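PDB 3MWB: prephenate dehydratase, which probably catalyses the conversion of prephenate to phenylpyruvate in L-phenylalanine biosynthesis, and binds the end product L-phenylalanine. Local coordinates for residues 12-17 with 136-141; 85-90 with 281-286; 198-203 with 252-257. All blocks are in the same frame, centred on the assembly; numbering follows the deposited sequence.

Interaction 1 (12-17 with 136-141); sequences LGPQGT and STAASA
Pro14, Gln15 and Thr17 pack on Ser136 and Ala138 in a buried contact between a tight turn and the first turn of a helix. The turn follows strand 8-12; the helix is 137-143. Ala138 CB is at the centre of the contact and meets Gln15 O at 3.2 Å. Thr17 CG2 and Pro14 CG also pack on this methyl. Residues 14 to 17 form a type II beta turn, and a cis peptide bond precedes Pro14. The proline ring lies against the hydroxyl of Ser136, with Pro14 CD 3.5 Å from Ser136 OG. Ser136 is the N-cap residue, and its OG accepts from Ala139 N at 3.2 Å and 167°. No direct hydrogen bond joins the segments. A water does so instead, donating to Gly16 O at 2.8 Å and to Thr137 OG1 at 2.7 Å. Thr137 OG1 is also hydrogen-bonded to Glu64. The turn belongs to the lobe built on the sheet with strand 8-12, and the helix follows strand 130-133 of the other sheet. Loop against helix N-terminus between two lobes fits the periplasmic-binding-protein-like fold of prephenate dehydratases, where the active site probably lies in the interlobe cleft.

Interaction 2 (85-90 with 281-286); sequences EALVPI and ARADKQ
Glu85 reaches across from its strand to the turn at Ala283, and Leu87 closes on the same alanine. The side chain of Glu85 leaves the backbone with CG between N and the carbonyl carbon (chi1 69°), then runs extended. Glu85 CG passes 3.6 Å from Ala281 O. At the end of the chain, Ala283 N donates to Glu85 OE2 at 2.8 Å, with an N-H...O angle of 160°. The bond uses the anti lone pair of OE2, the one turned away from OE1. The second oxygen, OE1, makes salt bridges to Lys201 and Arg183. The carboxylate is therefore held at both oxygens, and the two cations would probably stabilise its negative charge. Ala283 CB lies beside this chain, 3.9 Å from Glu85 CG. Ala283 CB also meets Leu87 CD1 at 4.0 Å.

The receiving loop is shaped by its own bonds. Residues 282 to 285 make a type I beta turn. The guanidinium of Arg282 presents its edge to Asp284, and NE donates to OD1 at 2.9 Å nearly in the guanidinium plane. OD1 also accepts from Gln286 N, from above the carboxylate plane, which makes an Asx turn. Arg282 NH1 pairs further with Asp252. A water links Glu85 N to Ala281 O. Strand 81-89 is an outermost strand of its sheet within this chain, and the loop follows the last strand of the ACT-domain sheet. A buried carboxylate that accepts a turn NH here forms part of the joint between the prephenate dehydratase domain and the ACT domain, which is probably regulatory.

Interaction 3 (198-203 with 252-257); sequences GADKTT and DGHATD
Thr202 turns OG1 anti to its carbonyl carbon (chi1 -65°), and this aims the hydroxyl at Gly253. Thr202 OG1 donates to Gly253 O at 2.6 Å, from above the carbonyl plane. The same hydroxyl is hydrogen-bonded to Ser279. His254 has CG anti to its backbone N (chi1 -175°), which brings the ring beside Asp200. The two side chains run side by side and point the same way, with carboxylate and ring planes 54° apart. Asp200 OD2 lies 3.5 Å from His254 CB and takes its hydrogen bond from Thr197 N. The backbones join where Gly253 N donates to Asp200 O at 2.9 Å. Lys201 and Asp252 form an antiparallel non-hydrogen-bonded pair at the end of the ladder. The backbone angles of Gly253 leave no room for a CB beside the carbonyl O of Asp252. The type I turn from His254 to Asp257 is closed by Asp257 N donating to His254 O. Asp257 OD2 also accepts from His254 N at 2.8 Å. An alanine at Thr202 would probably leave Gly253 O and Ser279 OG without this hydroxyl partner. Strand 200-207 lies between strands 245-252 and 275-281 of the ACT-domain sheet. The turn leads into helix 258-270, and Leu310 of a second subunit packs on Ala255 and Thr256.

Interactions 2 and 3 are neighbours, with centres about 15 Å apart. A salt bridge from Glu85 OE1 to Lys201 NZ, at 2.8 Å, crosses from the catalytic domain to the ACT sheet. Arg282 N lies 3.0 Å from Ala199 O, a probable hydrogen bond. Asp252 OD2 of interaction 3 is hydrogen-bonded to Asn229 of the phenylalanine pocket; the Arg282 side chain is more distant, about 9 Å from the ligand. Interaction 1 stands apart, its centre about 34 Å from that of interaction 3 and about 22 Å from that of interaction 2, whose nearest atoms are about 8 Å away. The Gln15 side chain is about 7 Å from that of magnesium-site residue Gln164, but no magnesium is bound to this chain here.

Interaction 1 (12-17 with 136-141)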
loop_
_atom_site.group_PDB
_atom_site.type_symbol
_atom_site.label_atom_id
_atom_site.label_comp_id
_atom_site.label_asym_id
_atom_site.label_seq_id
_atom_site.Cartn_x
_atom_site.Cartn_y
_atom_site.Cartn_z
ATOM N N LEU A 12 37.614 -13.266 10.013
ATOM C CA LEU A 12 37.967 -13.788 8.712
ATOM C C LEU A 12 39.465 -13.553 8.507
ATOM O O LEU A 12 39.922 -12.416 8.468
ATOM C CB LEU A 12 37.146 -13.104 7.611
ATOM C CG LEU A 12 37.338 -13.613 6.175
ATOM C CD1 LEU A 12 36.956 -15.090 6.023
ATOM C CD2 LEU A 12 36.537 -12.764 5.185
ATOM N N GLY A 13 40.219 -14.641 8.427
ATOM C CA GLY A 13 41.662 -14.555 8.298
ATOM C C GLY A 13 42.080 -14.438 6.850
ATOM O O GLY A 13 41.224 -14.320 5.959
ATOM N N PRO A 14 43.399 -14.484 6.599
ATOM C CA PRO A 14 44.424 -14.693 7.620
ATOM C C PRO A 14 44.745 -13.424 8.434
ATOM O O PRO A 14 44.041 -12.431 8.337
ATOM C CB PRO A 14 45.638 -15.166 6.801
ATOM C CG PRO A 14 45.428 -14.551 5.410
ATOM C CD PRO A 14 43.971 -14.200 5.269
ATOM N N GLN A 15 45.796 -13.473 9.250
ATOM C CA GLN A 15 46.219 -12.294 9.998
ATOM C C GLN A 15 46.691 -11.192 9.032
ATOM O O GLN A 15 47.144 -11.472 7.915
ATOM C CB GLN A 15 47.273 -12.657 11.064
ATOM C CG GLN A 15 46.701 -13.540 12.197
ATOM C CD GLN A 15 47.647 -13.749 13.384
ATOM O OE1 GLN A 15 48.839 -13.447 13.311
ATOM N NE2 GLN A 15 47.104 -14.275 14.489
ATOM N N GLY A 16 46.526 -9.933 9.434
ATOM C CA GLY A 16 47.043 -8.810 8.635
ATOM C C GLY A 16 46.127 -8.281 7.545
ATOM O O GLY A 16 46.474 -7.308 6.834
ATOM N N THR A 17 44.958 -8.908 7.406
ATOM C CA THR A 17 43.923 -8.419 6.488
ATOM C C THR A 17 43.273 -7.140 7.014
ATOM O O THR A 17 43.477 -6.739 8.166
ATOM C CB THR A 17 42.793 -9.469 6.294
ATOM O OG1 THR A 17 42.327 -9.897 7.581
ATOM C CG2 THR A 17 43.315 -10.704 5.530
ATOM N N SER A 136 44.107 -13.202 -0.829
ATOM C CA SER A 136 43.813 -12.064 0.053
ATOM C C SER A 136 44.965 -11.058 -0.020
ATOM O O SER A 136 46.034 -11.388 -0.547
ATOM C CB SER A 136 43.582 -12.517 1.506
ATOM O OG SER A 136 44.751 -13.063 2.100
ATOM N N THR A 137 44.753 -9.839 0.481
ATOM C CA THR A 137 45.826 -8.852 0.514
ATOM C C THR A 137 46.993 -9.350 1.375
ATOM O O THR A 137 48.156 -9.219 0.985
ATOM C CB THR A 137 45.367 -7.414 0.971
ATOM O OG1 THR A 137 44.991 -7.417 2.360
ATOM C CG2 THR A 137 44.200 -6.906 0.104
ATOM N N ALA A 138 46.660 -9.921 2.532
ATOM C CA ALA A 138 47.659 -10.442 3.471
ATOM C C ALA A 138 48.522 -11.547 2.851
ATOM O O ALA A 138 49.740 -11.483 2.949
ATOM C CB ALA A 138 46.997 -10.931 4.760
ATOM N N ALA A 139 47.896 -12.542 2.217
ATOM C CA ALA A 139 48.639 -13.622 1.550
ATOM C C ALA A 139 49.553 -13.082 0.452
ATOM O O ALA A 139 50.690 -13.535 0.298
ATOM C CB ALA A 139 47.699 -14.688 0.991
ATOM N N SER A 140 49.053 -12.103 -0.300
ATOM C CA SER A 140 49.842 -11.458 -1.333
ATOM C C SER A 140 51.080 -10.824 -0.724
ATOM O O SER A 140 52.186 -11.002 -1.247
ATOM C CB SER A 140 49.014 -10.411 -2.077
ATOM O OG SER A 140 48.094 -11.044 -2.941
ATOM N N ALA A 141 50.888 -10.100 0.378
ATOM C CA ALA A 141 51.990 -9.488 1.098
ATOM C C ALA A 141 52.985 -10.527 1.625
ATOM O O ALA A 141 54.199 -10.377 1.407
ATOM C CB ALA A 141 51.477 -8.577 2.240
HETATM O O HOH W 1 46.770 -6.555 4.165
#

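Interaction 2 (85-90 with 281-286)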
loop_
_atom_site.group_PDB
_atom_site.type_symbol
_atom_site.label_atom_id
_atom_site.label_comp_id
_atom_site.label_asym_id
_atom_site.label_seq_id
_atom_site.Cartn_x
_atom_site.Cartn_y
_atom_site.Cartn_z
ATOM N N GLU A 85 28.793 -2.797 15.231
ATOM C CA GLU A 85 29.151 -2.634 13.841
ATOM C C GLU A 85 30.356 -1.690 13.794
ATOM O O GLU A 85 30.545 -0.891 14.699
ATOM C CB GLU A 85 27.947 -2.131 13.026
ATOM C CG GLU A 85 27.508 -0.707 13.303
ATOM C CD GLU A 85 26.655 -0.117 12.168
ATOM O OE1 GLU A 85 26.273 -0.856 11.234
ATOM O OE2 GLU A 85 26.351 1.086 12.224
ATOM N N ALA A 86 31.179 -1.832 12.763
ATOM C CA ALA A 86 32.316 -0.937 12.532
ATOM C C ALA A 86 32.373 -0.473 11.081
ATOM O O ALA A 86 32.113 -1.247 10.145
ATOM C CB ALA A 86 33.599 -1.623 12.901
ATOM N N LEU A 87 32.716 0.794 10.898
ATOM C CA LEU A 87 32.908 1.341 9.571
ATOM C C LEU A 87 34.357 1.790 9.504
ATOM O O LEU A 87 34.708 2.829 10.090
ATOM C CB LEU A 87 31.973 2.522 9.328
ATOM C CG LEU A 87 30.570 2.196 8.836
ATOM C CD1 LEU A 87 29.657 3.428 8.984
ATOM C CD2 LEU A 87 30.596 1.700 7.395
ATOM N N VAL A 88 35.187 0.995 8.824
ATOM C CA VAL A 88 36.637 1.197 8.808
ATOM C C VAL A 88 37.133 1.750 7.471
ATOM O O VAL A 88 37.047 1.055 6.468
ATOM C CB VAL A 88 37.397 -0.123 9.123
ATOM C CG1 VAL A 88 38.916 0.111 9.146
ATOM C CG2 VAL A 88 36.909 -0.732 10.458
ATOM N N PRO A 89 37.666 2.997 7.469
ATOM C CA PRO A 89 38.293 3.624 6.285
ATOM C C PRO A 89 39.383 2.737 5.661
ATOM O O PRO A 89 40.203 2.150 6.381
ATOM C CB PRO A 89 38.897 4.930 6.844
ATOM C CG PRO A 89 38.009 5.265 8.017
ATOM C CD PRO A 89 37.627 3.921 8.622
ATOM N N ILE A 90 39.349 2.617 4.336
ATOM C CA ILE A 90 40.260 1.748 3.614
ATOM C C ILE A 90 41.423 2.597 3.097
ATOM O O ILE A 90 41.209 3.597 2.414
ATOM C CB ILE A 90 39.557 1.038 2.428
ATOM C CG1 ILE A 90 38.404 0.146 2.924
ATOM C CG2 ILE A 90 40.560 0.215 1.611
ATOM C CD1 ILE A 90 37.389 -0.232 1.834
ATOM N N ALA A 281 24.344 -0.238 18.534
ATOM C CA ALA A 281 24.679 1.157 18.248
ATOM C C ALA A 281 25.160 1.321 16.813
ATOM O O ALA A 281 25.932 0.495 16.314
ATOM C CB ALA A 281 25.758 1.660 19.236
ATOM N N ARG A 282 24.689 2.381 16.152
ATOM C CA ARG A 282 25.211 2.787 14.839
ATOM C C ARG A 282 26.646 3.278 14.979
ATOM O O ARG A 282 26.937 4.111 15.850
ATOM C CB ARG A 282 24.358 3.897 14.193
ATOM C CG ARG A 282 22.880 3.491 13.918
ATOM C CD ARG A 282 22.058 4.567 13.161
ATOM N NE ARG A 282 22.783 5.235 12.080
ATOM C CZ ARG A 282 22.501 5.148 10.776
ATOM N NH1 ARG A 282 21.485 4.416 10.336
ATOM N NH2 ARG A 282 23.254 5.809 9.898
ATOM N N ALA A 283 27.536 2.745 14.133
ATOM C CA ALA A 283 28.918 3.212 14.042
ATOM C C ALA A 283 28.994 4.731 13.859
ATOM O O ALA A 283 29.877 5.385 14.409
ATOM C CB ALA A 283 29.633 2.511 12.884
ATOM N N ASP A 284 28.071 5.285 13.080
ATOM C CA ASP A 284 28.123 6.717 12.736
ATOM C C ASP A 284 27.411 7.625 13.751
ATOM O O ASP A 284 27.401 8.845 13.597
ATOM C CB ASP A 284 27.568 6.953 11.320
ATOM C CG ASP A 284 26.063 6.666 11.202
ATOM O OD1 ASP A 284 25.355 6.509 12.230
ATOM O OD2 ASP A 284 25.570 6.617 10.045
ATOM N N LYS A 285 26.811 7.013 14.771
ATOM C CA LYS A 285 26.176 7.731 15.894
ATOM C C LYS A 285 24.999 8.644 15.507
ATOM O O LYS A 285 24.636 9.537 16.270
ATOM C CB LYS A 285 27.224 8.554 16.672
ATOM C CG LYS A 285 28.503 7.806 17.045
ATOM C CD LYS A 285 28.537 7.491 18.516
ATOM C CE LYS A 285 29.902 6.963 18.912
ATOM N NZ LYS A 285 29.926 6.677 20.360
ATOM N N GLN A 286 24.409 8.435 14.331
ATOM C CA GLN A 286 23.311 9.280 13.891
ATOM C C GLN A 286 21.972 8.804 14.479
ATOM O O GLN A 286 21.551 7.685 14.219
ATOM C CB GLN A 286 23.258 9.354 12.366
HETATM O O HOH W 2 28.106 -0.639 17.164
#

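Interaction 3 (198-203 with 252-257)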
loop_
_atom_site.group_PDB
_atom_site.type_symbol
_atom_site.label_atom_id
_atom_site.label_comp_id
_atom_site.label_asym_id
_atom_site.label_seq_id
_atom_site.Cartn_x
_atom_site.Cartn_y
_atom_site.Cartn_z
ATOM N N GLY A 198 19.239 5.625 21.256
ATOM C CA GLY A 198 18.508 6.554 20.367
ATOM C C GLY A 198 19.164 6.690 18.999
ATOM O O GLY A 198 18.656 7.388 18.100
ATOM N N ALA A 199 20.331 6.053 18.861
ATOM C CA ALA A 199 21.044 6.016 17.594
ATOM C C ALA A 199 21.435 4.556 17.311
ATOM O O ALA A 199 22.609 4.211 17.227
ATOM C CB ALA A 199 22.268 6.948 17.625
ATOM N N ASP A 200 20.421 3.706 17.171
ATOM C CA ASP A 200 20.640 2.269 17.088
ATOM C C ASP A 200 20.202 1.741 15.739
ATOM O O ASP A 200 19.474 2.407 14.993
ATOM C CB ASP A 200 19.860 1.539 18.192
ATOM C CG ASP A 200 20.370 1.856 19.597
ATOM O OD1 ASP A 200 21.581 1.777 19.835
ATOM O OD2 ASP A 200 19.542 2.181 20.470
ATOM N N LYS A 201 20.642 0.518 15.459
ATOM C CA LYS A 201 20.264 -0.220 14.282
ATOM C C LYS A 201 19.661 -1.550 14.739
ATOM O O LYS A 201 20.096 -2.132 15.737
ATOM C CB LYS A 201 21.527 -0.460 13.452
ATOM C CG LYS A 201 21.304 -0.735 11.990
ATOM C CD LYS A 201 22.644 -0.724 11.200
ATOM C CE LYS A 201 23.020 0.632 10.603
ATOM N NZ LYS A 201 24.309 0.503 9.855
ATOM N N THR A 202 18.654 -2.028 14.015
ATOM C CA THR A 202 18.106 -3.351 14.261
ATOM C C THR A 202 18.145 -4.139 12.967
ATOM O O THR A 202 17.714 -3.647 11.919
ATOM C CB THR A 202 16.677 -3.299 14.886
ATOM O OG1 THR A 202 16.734 -2.698 16.190
ATOM C CG2 THR A 202 16.045 -4.717 15.035
ATOM N N THR A 203 18.656 -5.366 13.045
ATOM C CA THR A 203 18.781 -6.249 11.885
ATOM C C THR A 203 17.879 -7.478 12.035
ATOM O O THR A 203 17.800 -8.090 13.117
ATOM C CB THR A 203 20.274 -6.686 11.651
ATOM O OG1 THR A 203 21.117 -5.530 11.518
ATOM C CG2 THR A 203 20.429 -7.536 10.376
ATOM N N ASP A 252 16.490 1.433 11.233
ATOM C CA ASP A 252 16.843 2.431 12.267
ATOM C C ASP A 252 16.006 2.175 13.501
ATOM O O ASP A 252 14.767 2.141 13.425
ATOM C CB ASP A 252 16.501 3.843 11.811
ATOM C CG ASP A 252 17.399 4.348 10.701
ATOM O OD1 ASP A 252 18.395 3.658 10.358
ATOM O OD2 ASP A 252 17.119 5.465 10.188
ATOM N N GLY A 253 16.654 2.001 14.645
ATOM C CA GLY A 253 15.912 1.797 15.856
ATOM C C GLY A 253 16.396 0.663 16.715
ATOM O O GLY A 253 17.259 -0.144 16.326
ATOM N N HIS A 254 15.814 0.592 17.898
ATOM C CA HIS A 254 16.170 -0.439 18.863
ATOM C C HIS A 254 14.916 -1.270 19.137
ATOM O O HIS A 254 13.817 -0.723 19.194
ATOM C CB HIS A 254 16.619 0.239 20.130
ATOM C CG HIS A 254 17.135 -0.698 21.171
ATOM N ND1 HIS A 254 18.478 -0.933 21.353
ATOM C CD2 HIS A 254 16.495 -1.419 22.118
ATOM C CE1 HIS A 254 18.645 -1.763 22.371
ATOM N NE2 HIS A 254 17.454 -2.075 22.849
ATOM N N ALA A 255 15.087 -2.583 19.317
ATOM C CA ALA A 255 13.957 -3.502 19.525
ATOM C C ALA A 255 12.964 -3.042 20.610
ATOM O O ALA A 255 11.768 -3.320 20.503
ATOM C CB ALA A 255 14.458 -4.906 19.827
ATOM N N THR A 256 13.458 -2.360 21.649
ATOM C CA THR A 256 12.591 -1.850 22.732
ATOM C C THR A 256 11.753 -0.612 22.382
ATOM O O THR A 256 10.711 -0.388 23.003
ATOM C CB THR A 256 13.362 -1.548 24.015
ATOM O OG1 THR A 256 14.237 -0.441 23.805
ATOM C CG2 THR A 256 14.129 -2.777 24.456
ATOM N N ASP A 257 12.207 0.203 21.436
ATOM C CA ASP A 257 11.378 1.291 20.910
ATOM C C ASP A 257 10.029 0.704 20.502
ATOM O O ASP A 257 9.978 -0.320 19.814
ATOM C CB ASP A 257 12.028 1.922 19.693
ATOM C CG ASP A 257 13.392 2.522 20.003
ATOM O OD1 ASP A 257 13.607 2.986 21.137
ATOM O OD2 ASP A 257 14.245 2.515 19.112
#